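Local coordinates for fusion DH (Streptomyces sp. MJ635-86F5, PDB 6K97), which joins the two halves of a split polyketide synthase dehydratase domain from cremimycin biosynthesis in one chain and probably catalyses dehydration of polyketide intermediates, at residues F274-H285 with A315-P326; C91-P102 with V141-P150. All coordinates share one frame; numbering follows the deposited sequence.

From the N terminus, contact 2 comes first: residues 141-150 return to pair with 91-102 after the strands 110-117 and 126-134, all within the N-terminal part of the fusion. An unmodelled linker follows, and contact 1 then closes a second loop, 274-285 with 315-326, around strands 291-298 and 303-309 of the C-terminal hotdog region. The two loops lie in series, neither nesting nor crossing. Strands 93-99 and 273-284 nevertheless run side by side and antiparallel, so the contacts meet at the seam between the two hotdogs, where backbone bonds and a salt bridge from Arg283 NH1 to Glu93 OE2 (2.7 Å) join parts that the construct fuses artificially.

Contact 1: F274-H285 with A315-P326; sequences FLPFALRRVRVH and AVVSVGSVALRP
Phe277 lies across the aliphatic chain of Arg325 at about a right angle, in the C-terminal hotdog part of the fusion. Its chi1 of 77° sets CG between the backbone N and the carbonyl carbon and turns the ring onto that arginine. Phe277 CB touches Arg325 CD at 3.6 Å, and the next atom, CG, meets the same methylene. Further along, CD1 is 3.5 Å from Arg325 CG, while CE1 rests 3.8 Å from Ala323 CB. At the tip, CZ still reaches that methyl, more loosely. The guanidinium lies too far above the ring for more than a weak cation-pi attraction. Phe277 and Ala278 both face Ala323, a classic beta bulge: Phe277 N gives a nearly straight bond to Ala323 O, and Ala323 N one to Ala278 O (2.8 Å).

Beyond the bulge the antiparallel pairing resumes. Leu279 with Val322 and Val282 with Val319 lie side by side, branches pointing the same way, and Leu279 CD2 meets Val322 CG2 at 4.0 Å. Where the second strand turns its corner, the Arg281 guanidinium lays one face over Gly320 CA, which is 3.7 Å from CZ. A water links Arg281 O to Ser318 OG (2.8 Å from the water). Ser321 OG is bonded to Asp299.

The pair sits mid-fold: strand 93-99 of the other part flanks 274-284, strand 303-309 flanks 315-326, and Pro276 and Leu324 pack against Leu259 and Leu263 of helix 252-266.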
loop_
_atom_site.group_PDB
_atom_site.type_symbol
_atom_site.label_atom_id
_atom_site.label_comp_id
_atom_site.label_asym_id
_atom_site.label_seq_id
_atom_site.Cartn_x
_atom_site.Cartn_y
_atom_site.Cartn_z
ATOM N N PHE A 274 12.000 -8.642 31.590
ATOM C CA PHE A 274 12.448 -9.495 30.507
ATOM C C PHE A 274 11.289 -9.623 29.585
ATOM O O PHE A 274 10.207 -9.994 30.017
ATOM C CB PHE A 274 12.845 -10.862 31.039
ATOM C CG PHE A 274 14.268 -10.924 31.567
ATOM C CD1 PHE A 274 14.552 -10.629 32.894
ATOM C CD2 PHE A 274 15.326 -11.291 30.725
ATOM C CE1 PHE A 274 15.848 -10.702 33.392
ATOM C CE2 PHE A 274 16.638 -11.356 31.211
ATOM C CZ PHE A 274 16.899 -11.049 32.555
ATOM N N LEU A 275 11.491 -9.251 28.333
ATOM C CA LEU A 275 10.472 -9.337 27.285
ATOM C C LEU A 275 10.990 -10.109 26.073
ATOM O O LEU A 275 12.209 -10.180 25.856
ATOM C CB LEU A 275 10.118 -7.934 26.789
ATOM C CG LEU A 275 9.453 -6.976 27.770
ATOM C CD1 LEU A 275 9.232 -5.612 27.113
ATOM C CD2 LEU A 275 8.146 -7.562 28.296
ATOM N N PRO A 276 10.068 -10.636 25.249
ATOM C CA PRO A 276 10.465 -11.258 24.004
ATOM C C PRO A 276 11.084 -10.254 23.096
ATOM O O PRO A 276 10.615 -9.134 23.050
ATOM C CB PRO A 276 9.144 -11.771 23.411
ATOM C CG PRO A 276 8.273 -12.020 24.611
ATOM C CD PRO A 276 8.643 -10.892 25.563
ATOM N N PHE A 277 12.169 -10.623 22.422
ATOM C CA PHE A 277 12.736 -9.763 21.360
ATOM C C PHE A 277 12.999 -10.535 20.077
ATOM O O PHE A 277 13.278 -9.914 19.107
ATOM C CB PHE A 277 14.008 -9.033 21.751
ATOM C CG PHE A 277 15.246 -9.879 21.760
ATOM C CD1 PHE A 277 15.567 -10.678 22.878
ATOM C CD2 PHE A 277 16.153 -9.850 20.710
ATOM C CE1 PHE A 277 16.732 -11.427 22.908
ATOM C CE2 PHE A 277 17.351 -10.601 20.764
ATOM C CZ PHE A 277 17.611 -11.406 21.827
ATOM N N ALA A 278 13.060 -11.864 20.105
ATOM C CA ALA A 278 13.400 -12.609 18.874
ATOM C C ALA A 278 12.693 -13.948 18.885
ATOM O O ALA A 278 12.598 -14.596 19.918
ATOM C CB ALA A 278 14.896 -12.800 18.700
ATOM N N LEU A 279 12.124 -14.308 17.752
ATOM C CA LEU A 279 11.410 -15.559 17.603
ATOM C C LEU A 279 11.976 -16.208 16.360
ATOM O O LEU A 279 12.343 -15.517 15.452
ATOM C CB LEU A 279 9.904 -15.300 17.438
ATOM C CG LEU A 279 9.183 -14.864 18.698
ATOM C CD1 LEU A 279 9.006 -13.367 18.727
ATOM C CD2 LEU A 279 7.819 -15.526 18.829
ATOM N N ARG A 280 11.986 -17.536 16.327
ATOM C CA ARG A 280 12.460 -18.343 15.192
ATOM C C ARG A 280 11.511 -19.496 14.922
ATOM O O ARG A 280 11.139 -20.216 15.857
ATOM C CB ARG A 280 13.790 -18.983 15.503
ATOM C CG ARG A 280 14.962 -18.043 15.630
ATOM C CD ARG A 280 16.179 -18.832 16.169
ATOM N NE ARG A 280 17.328 -17.944 16.288
ATOM C CZ ARG A 280 18.029 -17.484 15.251
ATOM N NH1 ARG A 280 19.055 -16.665 15.452
ATOM N NH2 ARG A 280 17.727 -17.834 14.012
ATOM N N ARG A 281 11.175 -19.701 13.643
ATOM C CA ARG A 281 10.414 -20.881 13.210
ATOM C C ARG A 281 9.021 -20.966 13.852
ATOM O O ARG A 281 8.665 -21.940 14.544
ATOM C CB ARG A 281 11.237 -22.174 13.382
ATOM C CG ARG A 281 12.277 -22.356 12.263
ATOM C CD ARG A 281 13.498 -23.245 12.591
ATOM N NE ARG A 281 13.250 -24.335 13.573
ATOM C CZ ARG A 281 13.758 -24.443 14.823
ATOM N NH1 ARG A 281 13.432 -25.513 15.550
ATOM N NH2 ARG A 281 14.590 -23.527 15.356
ATOM N N VAL A 282 8.233 -19.913 13.626
ATOM C CA VAL A 282 6.829 -19.897 14.062
ATOM C C VAL A 282 5.950 -20.442 12.919
ATOM O O VAL A 282 5.995 -19.918 11.822
ATOM C CB VAL A 282 6.359 -18.492 14.410
ATOM C CG1 VAL A 282 4.988 -18.553 14.983
ATOM C CG2 VAL A 282 7.281 -17.862 15.424
ATOM N N ARG A 283 5.257 -21.547 13.171
ATOM C CA ARG A 283 4.487 -22.275 12.171
ATOM C C ARG A 283 3.142 -22.570 12.796
ATOM O O ARG A 283 3.090 -23.174 13.847
ATOM C CB ARG A 283 5.180 -23.583 11.826
ATOM C CG ARG A 283 4.500 -24.332 10.663
ATOM C CD ARG A 283 5.158 -25.660 10.276
ATOM N NE ARG A 283 6.003 -25.505 9.080
ATOM C CZ ARG A 283 7.284 -25.136 9.103
ATOM N NH1 ARG A 283 7.901 -24.887 10.261
ATOM N NH2 ARG A 283 7.945 -25.000 7.964
ATOM N N VAL A 284 2.070 -22.020 12.227
ATOM C CA VAL A 284 0.725 -22.272 12.678
ATOM C C VAL A 284 0.122 -23.304 11.760
ATOM O O VAL A 284 0.162 -23.094 10.574
ATOM C CB VAL A 284 -0.135 -21.052 12.558
ATOM C CG1 VAL A 284 -1.556 -21.362 12.962
ATOM C CG2 VAL A 284 0.404 -19.985 13.468
ATOM N N HIS A 285 -0.427 -24.406 12.300
ATOM C CA HIS A 285 -1.028 -25.460 11.450
ATOM C C HIS A 285 -2.547 -25.256 11.292
ATOM O O HIS A 285 -3.128 -25.703 10.322
ATOM C CB HIS A 285 -0.729 -26.871 11.998
ATOM C CG HIS A 285 0.707 -27.091 12.362
ATOM N ND1 HIS A 285 1.643 -27.552 11.464
ATOM C CD2 HIS A 285 1.378 -26.856 13.514
ATOM C CE1 HIS A 285 2.819 -27.634 12.058
ATOM N NE2 HIS A 285 2.691 -27.189 13.294
ATOM N N ALA A 315 -2.793 -30.455 16.446
ATOM C CA ALA A 315 -1.636 -29.580 16.522
ATOM C C ALA A 315 -2.026 -28.166 16.028
ATOM O O ALA A 315 -2.637 -28.031 14.988
ATOM C CB ALA A 315 -0.538 -30.164 15.667
ATOM N N VAL A 316 -1.712 -27.121 16.767
ATOM C CA VAL A 316 -2.104 -25.777 16.372
ATOM C C VAL A 316 -0.893 -24.947 16.004
ATOM O O VAL A 316 -0.861 -24.348 14.928
ATOM C CB VAL A 316 -2.849 -25.050 17.494
ATOM C CG1 VAL A 316 -3.019 -23.565 17.216
ATOM C CG2 VAL A 316 -4.176 -25.699 17.728
ATOM N N VAL A 317 0.076 -24.840 16.903
ATOM C CA VAL A 317 1.225 -23.998 16.617
ATOM C C VAL A 317 2.438 -24.533 17.259
ATOM O O VAL A 317 2.374 -25.145 18.330
ATOM C CB VAL A 317 0.978 -22.551 17.063
ATOM C CG1 VAL A 317 0.601 -22.490 18.502
ATOM C CG2 VAL A 317 2.181 -21.673 16.815
ATOM N N SER A 318 3.558 -24.332 16.595
ATOM C CA SER A 318 4.863 -24.559 17.213
ATOM C C SER A 318 5.799 -23.354 16.992
ATOM O O SER A 318 5.635 -22.616 16.004
ATOM C CB SER A 318 5.467 -25.868 16.679
ATOM O OG SER A 318 5.963 -25.714 15.395
ATOM N N VAL A 319 6.758 -23.178 17.912
ATOM C CA VAL A 319 7.716 -22.062 17.904
ATOM C C VAL A 319 9.071 -22.647 18.108
ATOM O O VAL A 319 9.365 -23.182 19.177
ATOM C CB VAL A 319 7.417 -21.047 19.000
ATOM C CG1 VAL A 319 8.319 -19.832 18.935
ATOM C CG2 VAL A 319 5.979 -20.601 18.899
ATOM N N GLY A 320 9.914 -22.563 17.084
ATOM C CA GLY A 320 11.282 -23.055 17.189
ATOM C C GLY A 320 11.941 -22.440 18.381
ATOM O O GLY A 320 12.569 -23.118 19.148
ATOM N N SER A 321 11.780 -21.135 18.584
ATOM C CA SER A 321 12.523 -20.496 19.666
ATOM C C SER A 321 11.935 -19.143 19.988
ATOM O O SER A 321 11.535 -18.425 19.080
ATOM C CB SER A 321 14.006 -20.352 19.264
ATOM O OG SER A 321 14.751 -19.873 20.356
ATOM N N VAL A 322 11.873 -18.809 21.282
ATOM C CA VAL A 322 11.517 -17.451 21.709
ATOM C C VAL A 322 12.563 -16.988 22.677
ATOM O O VAL A 322 12.711 -17.632 23.725
ATOM C CB VAL A 322 10.216 -17.362 22.486
ATOM C CG1 VAL A 322 9.917 -15.886 22.799
ATOM C CG2 VAL A 322 9.094 -17.964 21.705
ATOM N N ALA A 323 13.258 -15.886 22.347
ATOM C CA ALA A 323 14.366 -15.377 23.163
ATOM C C ALA A 323 13.904 -14.133 23.936
ATOM O O ALA A 323 13.282 -13.244 23.358
ATOM C CB ALA A 323 15.539 -15.005 22.279
ATOM N N LEU A 324 14.193 -14.076 25.236
ATOM C CA LEU A 324 13.838 -12.886 26.054
ATOM C C LEU A 324 15.056 -12.069 26.412
ATOM O O LEU A 324 16.153 -12.584 26.453
ATOM C CB LEU A 324 13.083 -13.270 27.332
ATOM C CG LEU A 324 11.595 -13.657 27.192
ATOM C CD1 LEU A 324 11.509 -14.972 26.458
ATOM C CD2 LEU A 324 10.918 -13.819 28.557
ATOM N N ARG A 325 14.860 -10.795 26.693
ATOM C CA ARG A 325 15.987 -9.929 27.109
ATOM C C ARG A 325 15.549 -8.906 28.164
ATOM O O ARG A 325 14.386 -8.632 28.275
ATOM C CB ARG A 325 16.627 -9.189 25.921
ATOM C CG ARG A 325 15.657 -8.215 25.299
ATOM C CD ARG A 325 16.137 -7.419 24.094
ATOM N NE ARG A 325 17.435 -6.811 24.328
ATOM C CZ ARG A 325 17.906 -5.741 23.700
ATOM N NH1 ARG A 325 17.188 -5.077 22.789
ATOM N NH2 ARG A 325 19.134 -5.309 24.009
ATOM N N PRO A 326 16.504 -8.320 28.881
ATOM C CA PRO A 326 16.217 -7.332 29.921
ATOM C C PRO A 326 15.807 -6.047 29.287
ATOM O O PRO A 326 16.412 -5.642 28.332
ATOM C CB PRO A 326 17.577 -7.112 30.621
ATOM C CG PRO A 326 18.513 -8.166 30.124
ATOM C CD PRO A 326 17.968 -8.582 28.777
HETATM O O HOH W 1 8.305 -24.534 14.502
#

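Contact 2: C91-P102 with V141-P150; sequences CDEITELVLHTP and VEHADGSIGP
His100 and Asp145 meet through a side-chain hydrogen bond, NE2 to OD1 at 3.0 Å, in the N-terminal part of the fusion. The N-H points almost straight at the oxygen (171°) within the ring plane, yet it comes from above the carboxylate, whose plane stands nearly perpendicular to the ring. Glu142 lies alongside the same imidazole, with OE2 3.5 Å from His100 CD2. A second histidine works inward: His143 ND1 donates to Thr101 O at 2.7 Å, and its NE2 is bonded to Ser132. Toward the other end Ser147 OG donates a hydrogen bond to Glu96 OE1 (2.7 Å), meeting it nearly along the C-O bond. Bending at chi2 (-87°) folds the Glu96 chain back, so that OE2 hangs 3.7 Å from Gly146 CA. An alanine in place of Glu96 would probably strip the Ser147 hydroxyl of its acceptor and uncover Gly146.

Behind these groups stands the antiparallel backbone. Thr95 and Glu96 both face Ser147 in a classic beta bulge, while Val98 and Asp145 form a hydrogen-bonded pair. On the buried side Leu97 CD1 and Leu99 CD2 both touch the methyl of Ala144, the latter at 3.9 Å, and Ile94 and Leu99 reach helix 75-88, the helix against this hotdog sheet. Thr95 OG1 also donates to Glu93 OE1, leaving the other carboxylate oxygen for Arg283.

With His100 NE2 as donor to Asp145 and the carboxylate of Glu142 also near the ring, the two acidic groups would probably favour a protonated, positively charged imidazole.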
loop_
_atom_site.group_PDB
_atom_site.type_symbol
_atom_site.label_atom_id
_atom_site.label_comp_id
_atom_site.label_asym_id
_atom_site.label_seq_id
_atom_site.Cartn_x
_atom_site.Cartn_y
_atom_site.Cartn_z
ATOM N N CYS A 91 3.305 -18.314 2.494
ATOM C CA CYS A 91 4.465 -18.876 3.233
ATOM C C CYS A 91 4.072 -19.688 4.461
ATOM O O CYS A 91 3.195 -19.311 5.214
ATOM C CB CYS A 91 5.437 -17.773 3.657
ATOM S SG CYS A 91 6.068 -16.746 2.338
ATOM N N ASP A 92 4.783 -20.774 4.705
ATOM C CA ASP A 92 4.433 -21.728 5.799
ATOM C C ASP A 92 4.907 -21.321 7.175
ATOM O O ASP A 92 4.487 -21.878 8.178
ATOM C CB ASP A 92 5.049 -23.103 5.498
ATOM C CG ASP A 92 4.422 -23.792 4.266
ATOM O OD1 ASP A 92 3.235 -23.518 3.947
ATOM O OD2 ASP A 92 5.142 -24.619 3.649
ATOM N N GLU A 93 5.768 -20.326 7.250
ATOM C CA GLU A 93 6.553 -20.136 8.456
ATOM C C GLU A 93 6.985 -18.683 8.586
ATOM O O GLU A 93 7.279 -18.008 7.558
ATOM C CB GLU A 93 7.780 -21.002 8.286
ATOM C CG GLU A 93 8.713 -20.983 9.439
ATOM C CD GLU A 93 9.908 -21.888 9.255
ATOM O OE1 GLU A 93 10.906 -21.450 8.558
ATOM O OE2 GLU A 93 9.816 -23.013 9.806
ATOM N N ILE A 94 7.001 -18.177 9.817
ATOM C CA ILE A 94 7.805 -17.009 10.121
ATOM C C ILE A 94 9.134 -17.636 10.471
ATOM O O ILE A 94 9.243 -18.413 11.381
ATOM C CB ILE A 94 7.292 -16.203 11.303
ATOM C CG1 ILE A 94 5.864 -15.757 11.062
ATOM C CG2 ILE A 94 8.177 -15.002 11.576
ATOM C CD1 ILE A 94 5.219 -15.251 12.328
ATOM N N THR A 95 10.139 -17.316 9.691
ATOM C CA THR A 95 11.423 -17.950 9.802
ATOM C C THR A 95 12.132 -17.298 10.927
ATOM O O THR A 95 12.727 -17.958 11.732
ATOM C CB THR A 95 12.217 -17.830 8.479
ATOM O OG1 THR A 95 11.658 -18.772 7.564
ATOM C CG2 THR A 95 13.659 -18.188 8.668
ATOM N N GLU A 96 12.039 -15.982 10.996
ATOM C CA GLU A 96 12.715 -15.283 12.074
ATOM C C GLU A 96 12.087 -13.899 12.197
ATOM O O GLU A 96 11.670 -13.316 11.197
ATOM C CB GLU A 96 14.262 -15.340 11.812
ATOM C CG GLU A 96 14.976 -14.075 12.169
ATOM C CD GLU A 96 14.973 -13.092 11.044
ATOM O OE1 GLU A 96 14.619 -13.399 9.868
ATOM O OE2 GLU A 96 15.360 -11.975 11.391
ATOM N N LEU A 97 11.938 -13.432 13.432
ATOM C CA LEU A 97 11.343 -12.133 13.719
ATOM C C LEU A 97 12.005 -11.516 14.914
ATOM O O LEU A 97 12.106 -12.165 15.960
ATOM C CB LEU A 97 9.844 -12.243 14.022
ATOM C CG LEU A 97 9.080 -10.884 14.069
ATOM C CD1 LEU A 97 8.893 -10.278 12.657
ATOM C CD2 LEU A 97 7.720 -11.034 14.758
ATOM N N VAL A 98 12.374 -10.236 14.784
ATOM C CA VAL A 98 13.020 -9.499 15.844
ATOM C C VAL A 98 12.278 -8.199 16.102
ATOM O O VAL A 98 11.979 -7.443 15.171
ATOM C CB VAL A 98 14.455 -9.153 15.416
ATOM C CG1 VAL A 98 15.184 -8.396 16.494
ATOM C CG2 VAL A 98 15.232 -10.409 15.043
ATOM N N LEU A 99 12.008 -7.917 17.371
ATOM C CA LEU A 99 11.313 -6.716 17.820
ATOM C C LEU A 99 12.290 -5.629 18.246
ATOM O O LEU A 99 13.304 -5.915 18.833
ATOM C CB LEU A 99 10.471 -7.089 19.017
ATOM C CG LEU A 99 9.666 -8.373 18.817
ATOM C CD1 LEU A 99 8.856 -8.664 20.073
ATOM C CD2 LEU A 99 8.750 -8.271 17.624
ATOM N N HIS A 100 12.000 -4.392 17.917
ATOM C CA HIS A 100 12.876 -3.272 18.155
ATOM C C HIS A 100 12.108 -2.269 19.040
ATOM O O HIS A 100 11.656 -2.628 20.095
ATOM C CB HIS A 100 13.234 -2.610 16.803
ATOM C CG HIS A 100 13.842 -3.549 15.811
ATOM N ND1 HIS A 100 15.099 -4.089 15.969
ATOM C CD2 HIS A 100 13.360 -4.059 14.657
ATOM C CE1 HIS A 100 15.362 -4.901 14.966
ATOM N NE2 HIS A 100 14.317 -4.909 14.163
ATOM N N THR A 101 11.852 -1.049 18.554
ATOM C CA THR A 101 11.142 -0.055 19.345
ATOM C C THR A 101 9.675 -0.454 19.619
ATOM O O THR A 101 8.971 -0.919 18.744
ATOM C CB THR A 101 11.215 1.310 18.615
ATOM O OG1 THR A 101 12.596 1.595 18.307
ATOM C CG2 THR A 101 10.675 2.480 19.496
ATOM N N PRO A 102 9.213 -0.284 20.853
ATOM C CA PRO A 102 7.838 -0.656 21.062
ATOM C C PRO A 102 6.877 0.326 20.449
ATOM O O PRO A 102 7.284 1.414 20.045
ATOM C CB PRO A 102 7.692 -0.676 22.611
ATOM C CG PRO A 102 8.922 -0.080 23.166
ATOM C CD PRO A 102 9.969 -0.182 22.111
ATOM N N VAL A 141 8.187 4.495 12.477
ATOM C CA VAL A 141 8.988 3.822 13.470
ATOM C C VAL A 141 8.889 2.340 13.191
ATOM O O VAL A 141 7.800 1.824 13.042
ATOM C CB VAL A 141 8.464 4.093 14.876
ATOM C CG1 VAL A 141 9.315 3.372 15.905
ATOM C CG2 VAL A 141 8.422 5.598 15.132
ATOM N N GLU A 142 10.036 1.679 13.110
ATOM C CA GLU A 142 10.117 0.252 12.855
ATOM C C GLU A 142 10.018 -0.516 14.185
ATOM O O GLU A 142 10.804 -0.265 15.084
ATOM C CB GLU A 142 11.424 -0.096 12.127
ATOM C CG GLU A 142 11.479 -1.588 11.757
ATOM C CD GLU A 142 12.676 -2.004 10.878
ATOM O OE1 GLU A 142 12.705 -1.637 9.682
ATOM O OE2 GLU A 142 13.569 -2.728 11.390
ATOM N N HIS A 143 9.008 -1.385 14.309
ATOM C CA HIS A 143 8.819 -2.194 15.500
ATOM C C HIS A 143 9.323 -3.630 15.327
ATOM O O HIS A 143 9.726 -4.280 16.278
ATOM C CB HIS A 143 7.327 -2.225 15.867
ATOM C CG HIS A 143 6.712 -0.867 16.005
ATOM N ND1 HIS A 143 7.148 0.048 16.931
ATOM C CD2 HIS A 143 5.735 -0.248 15.289
ATOM C CE1 HIS A 143 6.452 1.167 16.796
ATOM N NE2 HIS A 143 5.595 1.015 15.796
ATOM N N ALA A 144 9.312 -4.137 14.101
ATOM C CA ALA A 144 9.773 -5.497 13.878
ATOM C C ALA A 144 10.219 -5.702 12.491
ATOM O O ALA A 144 9.740 -5.038 11.553
ATOM C CB ALA A 144 8.676 -6.489 14.194
ATOM N N ASP A 145 11.159 -6.626 12.334
ATOM C CA ASP A 145 11.454 -7.140 10.996
ATOM C C ASP A 145 11.936 -8.578 11.036
ATOM O O ASP A 145 12.221 -9.135 12.112
ATOM C CB ASP A 145 12.414 -6.209 10.251
ATOM C CG ASP A 145 13.708 -6.058 10.893
ATOM O OD1 ASP A 145 14.028 -6.774 11.857
ATOM O OD2 ASP A 145 14.428 -5.188 10.420
ATOM N N GLY A 146 11.994 -9.190 9.887
ATOM C CA GLY A 146 12.308 -10.616 9.830
ATOM C C GLY A 146 12.016 -11.140 8.447
ATOM O O GLY A 146 12.128 -10.431 7.457
ATOM N N SER A 147 11.733 -12.418 8.383
ATOM C CA SER A 147 11.472 -13.057 7.111
ATOM C C SER A 147 10.468 -14.183 7.263
ATOM O O SER A 147 10.319 -14.766 8.351
ATOM C CB SER A 147 12.747 -13.610 6.500
ATOM O OG SER A 147 13.492 -14.226 7.504
ATOM N N ILE A 148 9.785 -14.455 6.167
ATOM C CA ILE A 148 8.805 -15.506 6.082
ATOM C C ILE A 148 9.166 -16.371 4.874
ATOM O O ILE A 148 9.833 -15.898 3.978
ATOM C CB ILE A 148 7.391 -14.951 5.938
ATOM C CG1 ILE A 148 7.259 -14.101 4.668
ATOM C CG2 ILE A 148 7.055 -14.116 7.143
ATOM C CD1 ILE A 148 5.867 -13.510 4.443
ATOM N N GLY A 149 8.780 -17.642 4.897
ATOM C CA GLY A 149 9.132 -18.582 3.814
ATOM C C GLY A 149 8.670 -19.993 4.144
ATOM O O GLY A 149 7.791 -20.144 5.002
ATOM N N PRO A 150 9.265 -21.023 3.505
ATOM C CA PRO A 150 8.936 -22.472 3.659
ATOM C C PRO A 150 9.369 -23.171 4.924
ATOM O O PRO A 150 10.459 -22.873 5.384
ATOM C CB PRO A 150 9.665 -23.113 2.460
ATOM C CG PRO A 150 9.687 -22.029 1.432
ATOM C CD PRO A 150 9.977 -20.792 2.225
#